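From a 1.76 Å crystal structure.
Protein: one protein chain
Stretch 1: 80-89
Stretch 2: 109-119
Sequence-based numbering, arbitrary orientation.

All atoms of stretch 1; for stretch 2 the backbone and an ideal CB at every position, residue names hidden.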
ATOM      1  N   GLY A  80      -1.305   8.710   1.165  1.00 16.71           N
ATOM      2  CA  GLY A  80      -0.614   9.781   1.856  1.00 18.37           C
ATOM      3  C   GLY A  80      -0.973   9.780   3.325  1.00 16.55           C
ATOM      4  O   GLY A  80      -2.157   9.836   3.674  1.00 16.72           O
ATOM      5  N   SER A  81       0.044   9.708   4.184  1.00 16.59           N
ATOM      6  CA  SER A  81      -0.151   9.756   5.634  1.00 21.45           C
ATOM      7  C   SER A  81      -0.927  10.988   6.106  1.00 15.28           C
ATOM      8  O   SER A  81      -1.880  10.870   6.881  1.00 17.43           O
ATOM      9  CB  SER A  81       1.205   9.726   6.345  1.00 28.90           C
ATOM     10  OG  SER A  81       1.966   8.608   5.927  1.00 34.23           O
ATOM     11  N   ALA A  82      -0.498  12.165   5.661  1.00 18.67           N
ATOM     12  CA  ALA A  82      -1.097  13.415   6.108  1.00 15.81           C
ATOM     13  C   ALA A  82      -2.553  13.484   5.690  1.00 21.49           C
ATOM     14  O   ALA A  82      -3.409  13.920   6.462  1.00 19.62           O
ATOM     15  CB  ALA A  82      -0.329  14.614   5.543  1.00 22.14           C
ATOM     16  N   ALA A  83      -2.817  13.064   4.452  1.00 15.92           N
ATOM     17  CA  ALA A  83      -4.164  13.058   3.901  1.00 16.24           C
ATOM     18  C   ALA A  83      -5.102  12.172   4.711  1.00 16.80           C
ATOM     19  O   ALA A  83      -6.158  12.627   5.145  1.00 13.75           O
ATOM     20  CB  ALA A  83      -4.137  12.606   2.446  1.00 17.31           C
ATOM     21  N   ILE A  84      -4.743  10.903   4.900  1.00 14.38           N
ATOM     22  CA  ILE A  84      -5.608   9.991   5.662  1.00 12.54           C
ATOM     23  C   ILE A  84      -5.773  10.431   7.114  1.00 17.88           C
ATOM     24  O   ILE A  84      -6.872  10.346   7.684  1.00 14.82           O
ATOM     25  CB  ILE A  84      -5.117   8.520   5.569  1.00 11.98           C
ATOM     26  CG1 ILE A  84      -5.166   8.037   4.119  1.00 18.18           C
ATOM     27  CG2 ILE A  84      -5.952   7.598   6.467  1.00 11.77           C
ATOM     28  CD1 ILE A  84      -4.365   6.760   3.892  1.00 19.42           C
ATOM     29  N   LYS A  85      -4.694  10.912   7.721  1.00 15.94           N
ATOM     30  CA  LYS A  85      -4.780  11.419   9.090  1.00 13.90           C
ATOM     31  C   LYS A  85      -5.769  12.586   9.183  1.00 14.55           C
ATOM     32  O   LYS A  85      -6.565  12.674  10.123  1.00 16.70           O
ATOM     33  CB  LYS A  85      -3.393  11.833   9.599  1.00 17.32           C
ATOM     34  CG  LYS A  85      -3.376  12.378  11.023  1.00 24.09           C
ATOM     35  CD  LYS A  85      -1.948  12.412  11.581  1.00 28.84           C
ATOM     36  CE  LYS A  85      -1.945  12.766  13.064  1.00 34.70           C
ATOM     37  NZ  LYS A  85      -2.577  14.098  13.294  1.00 34.62           N
ATOM     38  N   ARG A  86      -5.728  13.476   8.198  1.00 17.26           N
ATOM     39  CA  ARG A  86      -6.651  14.607   8.160  1.00 20.33           C
ATOM     40  C   ARG A  86      -8.092  14.113   7.998  1.00 15.51           C
ATOM     41  O   ARG A  86      -9.007  14.627   8.642  1.00 18.86           O
ATOM     42  CB  ARG A  86      -6.279  15.556   7.019  1.00 17.98           C
ATOM     43  CG  ARG A  86      -7.135  16.815   6.946  1.00 20.80           C
ATOM     44  CD  ARG A  86      -6.960  17.680   8.188  1.00 22.79           C
ATOM     45  NE  ARG A  86      -7.626  18.971   8.037  1.00 23.40           N
ATOM     46  CZ  ARG A  86      -7.028  20.070   7.588  1.00 27.09           C
ATOM     47  NH1 ARG A  86      -5.740  20.052   7.261  1.00 24.31           N
ATOM     48  NH2 ARG A  86      -7.715  21.196   7.475  1.00 32.31           N
HETATM   49  N   MSE A  87      -8.284  13.108   7.145  1.00 14.81           N
HETATM   50  CA  MSE A  87      -9.612  12.546   6.919  1.00 15.77           C
HETATM   51  C   MSE A  87     -10.175  12.032   8.239  1.00 16.72           C
HETATM   52  O   MSE A  87     -11.351  12.229   8.546  1.00 18.15           O
HETATM   53  CB  MSE A  87      -9.555  11.398   5.904  1.00 17.76           C
HETATM   54  CG  MSE A  87     -10.909  10.771   5.559  1.00 12.83           C
HETATM   55 SE   MSE A  87     -10.700   9.228   4.351  0.70 21.42          SE
HETATM   56  CE  MSE A  87     -10.005   7.918   5.621  1.00 16.34           C
ATOM     57  N   LEU A  88      -9.321  11.399   9.034  1.00 15.16           N
ATOM     58  CA  LEU A  88      -9.772  10.817  10.297  1.00 14.75           C
ATOM     59  C   LEU A  88      -9.908  11.870  11.403  1.00 18.21           C
ATOM     60  O   LEU A  88     -10.873  11.848  12.179  1.00 18.52           O
ATOM     61  CB  LEU A  88      -8.838   9.673  10.725  1.00 14.84           C
ATOM     62  CG  LEU A  88      -8.741   8.475   9.771  1.00 15.56           C
ATOM     63  CD1 LEU A  88      -7.572   7.577  10.141  1.00 20.80           C
ATOM     64  CD2 LEU A  88     -10.035   7.663   9.763  1.00 20.15           C
ATOM     65  N   ASP A  89      -8.953  12.795  11.479  1.00 17.76           N
ATOM     66  CA  ASP A  89      -8.995  13.839  12.515  1.00 22.18           C
ATOM     67  C   ASP A  89     -10.156  14.815  12.339  1.00 24.04           C
ATOM     68  O   ASP A  89     -10.736  15.291  13.318  1.00 26.27           O
ATOM     69  CB  ASP A  89      -7.669  14.610  12.571  1.00 24.60           C
ATOM     70  CG  ASP A  89      -6.498  13.745  13.034  1.00 33.36           C
ATOM     71  OD1 ASP A  89      -6.723  12.662  13.618  1.00 34.14           O
ATOM     72  OD2 ASP A  89      -5.341  14.165  12.821  1.00 38.47           O
ATOM     73  N   UNK A 109      -1.604   3.415  13.018  1.00 17.39           N
ATOM     74  CA  UNK A 109      -2.286   4.591  13.563  1.00 20.30           C
ATOM     75  C   UNK A 109      -3.468   5.057  12.703  1.00 19.88           C
ATOM     76  O   UNK A 109      -4.331   5.799  13.183  1.00 19.48           O
ATOM     77  CB  UNK A 109      -1.285   5.738  13.715  1.00 20.30           C
ATOM     78  N   UNK A 110      -3.499   4.640  11.437  1.00 18.96           N
ATOM     79  CA  UNK A 110      -4.583   5.021  10.523  1.00 17.78           C
ATOM     80  C   UNK A 110      -5.672   3.946  10.481  1.00 19.91           C
ATOM     81  O   UNK A 110      -6.793   4.176  10.025  1.00 22.03           O
ATOM     82  CB  UNK A 110      -4.032   5.263   9.116  1.00 17.78           C
ATOM     83  N   UNK A 111      -5.327   2.768  10.973  1.00 15.43           N
ATOM     84  CA  UNK A 111      -6.177   1.593  10.880  1.00 18.86           C
ATOM     85  C   UNK A 111      -6.870   1.324  12.214  1.00 18.62           C
ATOM     86  O   UNK A 111      -7.941   0.697  12.282  1.00 19.93           O
ATOM     87  CB  UNK A 111      -5.359   0.375  10.448  1.00 18.86           C
ATOM     88  N   UNK A 112      -6.262   1.821  13.286  1.00 14.69           N
ATOM     89  CA  UNK A 112      -6.752   1.559  14.633  1.00 21.07           C
ATOM     90  C   UNK A 112      -6.802   2.885  15.369  1.00 20.13           C
ATOM     91  O   UNK A 112      -5.759   3.477  15.647  1.00 21.64           O
ATOM     92  CB  UNK A 112      -5.871   0.547  15.369  1.00 21.07           C
ATOM     93  N   UNK A 113      -8.018   3.367  15.679  1.00 22.01           N
ATOM     94  CA  UNK A 113      -9.307   2.695  15.459  1.00 21.06           C
ATOM     95  C   UNK A 113      -9.820   2.734  14.024  1.00 20.42           C
ATOM     96  O   UNK A 113     -10.766   2.002  13.715  1.00 19.62           O
ATOM     97  CB  UNK A 113     -10.363   3.325  16.370  1.00 21.06           C
ATOM     98  N   UNK A 114      -9.231   3.561  13.165  1.00 15.99           N
ATOM     99  CA  UNK A 114      -9.743   3.711  11.812  1.00 17.52           C
ATOM    100  C   UNK A 114     -11.142   4.305  11.803  1.00 17.96           C
ATOM    101  O   UNK A 114     -11.478   5.142  12.643  1.00 15.97           O
ATOM    102  CB  UNK A 114      -9.745   2.359  11.095  1.00 17.52           C
ATOM    103  N   UNK A 115     -11.971   3.861  10.868  1.00 12.97           N
ATOM    104  CA  UNK A 115     -13.348   4.338  10.800  1.00 13.27           C
ATOM    105  C   UNK A 115     -14.203   3.256  10.172  1.00 13.90           C
ATOM    106  O   UNK A 115     -13.742   2.553   9.266  1.00 12.73           O
ATOM    107  CB  UNK A 115     -13.449   5.643  10.008  1.00 13.27           C
ATOM    108  N   UNK A 116     -15.446   3.103  10.653  1.00 13.71           N
ATOM    109  CA  UNK A 116     -16.274   2.015  10.118  1.00 15.15           C
ATOM    110  C   UNK A 116     -16.628   2.157   8.639  1.00 13.27           C
ATOM    111  O   UNK A 116     -17.099   1.178   8.047  1.00 15.26           O
ATOM    112  CB  UNK A 116     -17.569   1.921  10.928  1.00 15.15           C
ATOM    113  N   UNK A 117     -16.400   3.324   8.035  1.00 12.91           N
ATOM    114  CA  UNK A 117     -16.626   3.467   6.597  1.00 12.51           C
ATOM    115  C   UNK A 117     -15.337   3.296   5.773  1.00 14.11           C
ATOM    116  O   UNK A 117     -15.344   3.437   4.552  1.00 12.65           O
ATOM    117  CB  UNK A 117     -17.243   4.837   6.309  1.00 12.51           C
ATOM    118  N   UNK A 118     -14.240   2.978   6.453  1.00 11.97           N
ATOM    119  CA  UNK A 118     -12.906   2.931   5.854  1.00 11.61           C
ATOM    120  C   UNK A 118     -12.475   1.458   5.842  1.00 11.64           C
ATOM    121  O   UNK A 118     -12.282   0.851   6.906  1.00 12.69           O
ATOM    122  CB  UNK A 118     -11.910   3.804   6.620  1.00 11.61           C
ATOM    123  N   UNK A 119     -12.399   0.870   4.645  1.00 11.53           N
ATOM    124  CA  UNK A 119     -12.117  -0.569   4.487  1.00 11.73           C
ATOM    125  C   UNK A 119     -10.716  -0.751   3.944  1.00 12.78           C
ATOM    126  O   UNK A 119     -10.257   0.069   3.158  1.00 14.63           O
ATOM    127  CB  UNK A 119     -13.136  -1.237   3.561  1.00 11.73           C
TER

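Stretch 1 is a helix, residues 81-89, that presents Ile 84, Met 87 and Leu 88 to the second stretch, so the surface on offer is apolar and no hydrogen bond crosses the contact.

At position 109 nothing of stretch 1 lies within 5.5 Å of the ideal CB, and many side chains would do; the residue is Ser 109. Position 110 is more restricted. Its CA-to-CB bond points sideways, but the ideal CB lies 4.0 Å from Ile 84 CG2 and 4.4 Å from Leu 88 CD1, beside the groove between these residues and the helix backbone at Lys 85. A branched or flexible aliphatic chain would suit, leucine, isoleucine or methionine among them. The residue is Leu 110, in an mt rotamer that brings its end nearer to the helix: CD1 reaches 3.9 Å from Ile 84 CG2, and CD2 lies 4.0 Å from Lys 85 N. The backbone contributes too, with Leu 110 O 3.5 Å from Leu 88 CD1.

Position 111 points away from the helix and tolerates a long polar chain, here Arg 111. Position 112 is out of reach and holds Thr 112. The peptide bond leading into 113 is cis, which strongly suggests proline, and Pro 113 is found.

At 114, phi is 64° and an ideal CB would sit 2.7 Å from Arg 111 O. Both features call for glycine. Gly 114 has no side chain, and its C atom packs 4.1 Å from Leu 88 CD2.

Position 115 points toward the helix, its ideal CB 4.0 Å from Leu 88 CD2. Several residues could cover that methyl group with their first carbon. In His 115 CB does so, while ND1 accepts a hydrogen bond from the backbone N of 117 (3.0 Å), within a type I turn from 115 to 118.

Positions 116 and 117 are out of reach, and hold Pro 116 and Lys 117.

Position 118 points toward the helix, with Met 87 CE 4.6 Å from the ideal CB and Ile 84 CG2 farther along. A large apolar residue, aliphatic or aromatic, would fill this space. Phe 118 does so: the selenomethionine methyl, Met 87 CE, lies over one ring face, 3.8 Å from the ring centroid, in a CH-pi contact, and Phe 118 CE2 meets Ile 84 CG2 at 3.8 Å.

Position 119 is out of reach; it is Phe 119.

Stretch 2 109-119: SLRTPGHPKFF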
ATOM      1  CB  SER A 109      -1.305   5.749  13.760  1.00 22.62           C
ATOM      2  OG  SER A 109      -0.674   6.096  12.538  1.00 22.91           O
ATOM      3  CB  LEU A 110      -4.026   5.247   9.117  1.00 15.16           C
ATOM      4  CG  LEU A 110      -2.880   6.254   9.008  1.00 16.64           C
ATOM      5  CD1 LEU A 110      -2.381   6.334   7.573  1.00 19.03           C
ATOM      6  CD2 LEU A 110      -3.313   7.627   9.524  1.00 18.93           C
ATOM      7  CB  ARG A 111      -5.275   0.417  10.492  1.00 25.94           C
ATOM      8  CG  ARG A 111      -5.953  -0.901  10.329  1.00 35.70           C
ATOM      9  CD  ARG A 111      -4.972  -1.896   9.755  1.00 27.41           C
ATOM     10  NE  ARG A 111      -4.616  -1.582   8.378  1.00 18.83           N
ATOM     11  CZ  ARG A 111      -4.669  -2.469   7.386  1.00 17.14           C
ATOM     12  NH1 ARG A 111      -4.331  -2.113   6.153  1.00 14.22           N
ATOM     13  NH2 ARG A 111      -5.062  -3.711   7.635  1.00 19.15           N
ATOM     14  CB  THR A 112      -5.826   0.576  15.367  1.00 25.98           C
ATOM     15  OG1 THR A 112      -5.673  -0.612  14.578  1.00 26.08           O
ATOM     16  CG2 THR A 112      -6.395   0.203  16.724  1.00 26.96           C
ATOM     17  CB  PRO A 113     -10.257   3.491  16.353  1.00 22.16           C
ATOM     18  CG  PRO A 113      -9.686   4.873  16.320  1.00 22.54           C
ATOM     19  CD  PRO A 113      -8.193   4.672  16.342  1.00 24.74           C
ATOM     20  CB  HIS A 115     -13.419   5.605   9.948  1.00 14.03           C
ATOM     21  CG  HIS A 115     -14.732   6.312  10.033  1.00 17.65           C
ATOM     22  ND1 HIS A 115     -15.821   5.957   9.262  1.00 13.33           N
ATOM     23  CD2 HIS A 115     -15.137   7.344  10.807  1.00 17.76           C
ATOM     24  CE1 HIS A 115     -16.839   6.746   9.555  1.00 16.47           C
ATOM     25  NE2 HIS A 115     -16.455   7.591  10.495  1.00 16.83           N
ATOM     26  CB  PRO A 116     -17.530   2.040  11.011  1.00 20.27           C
ATOM     27  CG  PRO A 116     -17.493   3.368  11.725  1.00 22.00           C
ATOM     28  CD  PRO A 116     -16.046   3.723  11.849  1.00 15.11           C
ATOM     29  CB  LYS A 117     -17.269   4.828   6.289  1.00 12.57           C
ATOM     30  CG  LYS A 117     -18.676   4.989   6.863  1.00 13.10           C
ATOM     31  CD  LYS A 117     -19.239   6.361   6.509  1.00 13.22           C
ATOM     32  CE  LYS A 117     -20.557   6.610   7.215  1.00 19.33           C
ATOM     33  NZ  LYS A 117     -21.057   7.972   6.898  1.00 17.95           N
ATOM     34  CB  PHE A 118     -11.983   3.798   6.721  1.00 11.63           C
ATOM     35  CG  PHE A 118     -10.593   4.001   6.174  1.00 12.15           C
ATOM     36  CD1 PHE A 118     -10.289   3.745   4.845  1.00 11.12           C
ATOM     37  CD2 PHE A 118      -9.581   4.449   7.024  1.00 13.31           C
ATOM     38  CE1 PHE A 118      -8.986   3.944   4.351  1.00 15.44           C
ATOM     39  CE2 PHE A 118      -8.280   4.641   6.558  1.00 19.64           C
ATOM     40  CZ  PHE A 118      -7.980   4.388   5.209  1.00 18.28           C
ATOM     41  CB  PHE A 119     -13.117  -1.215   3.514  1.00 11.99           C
ATOM     42  CG  PHE A 119     -14.510  -1.320   4.063  1.00 12.34           C
ATOM     43  CD1 PHE A 119     -14.961  -2.509   4.615  1.00 12.89           C
ATOM     44  CD2 PHE A 119     -15.362  -0.222   4.044  1.00 13.59           C
ATOM     45  CE1 PHE A 119     -16.245  -2.618   5.130  1.00 15.47           C
ATOM     46  CE2 PHE A 119     -16.662  -0.314   4.560  1.00 14.70           C
ATOM     47  CZ  PHE A 119     -17.097  -1.517   5.103  1.00 14.17           C
TER
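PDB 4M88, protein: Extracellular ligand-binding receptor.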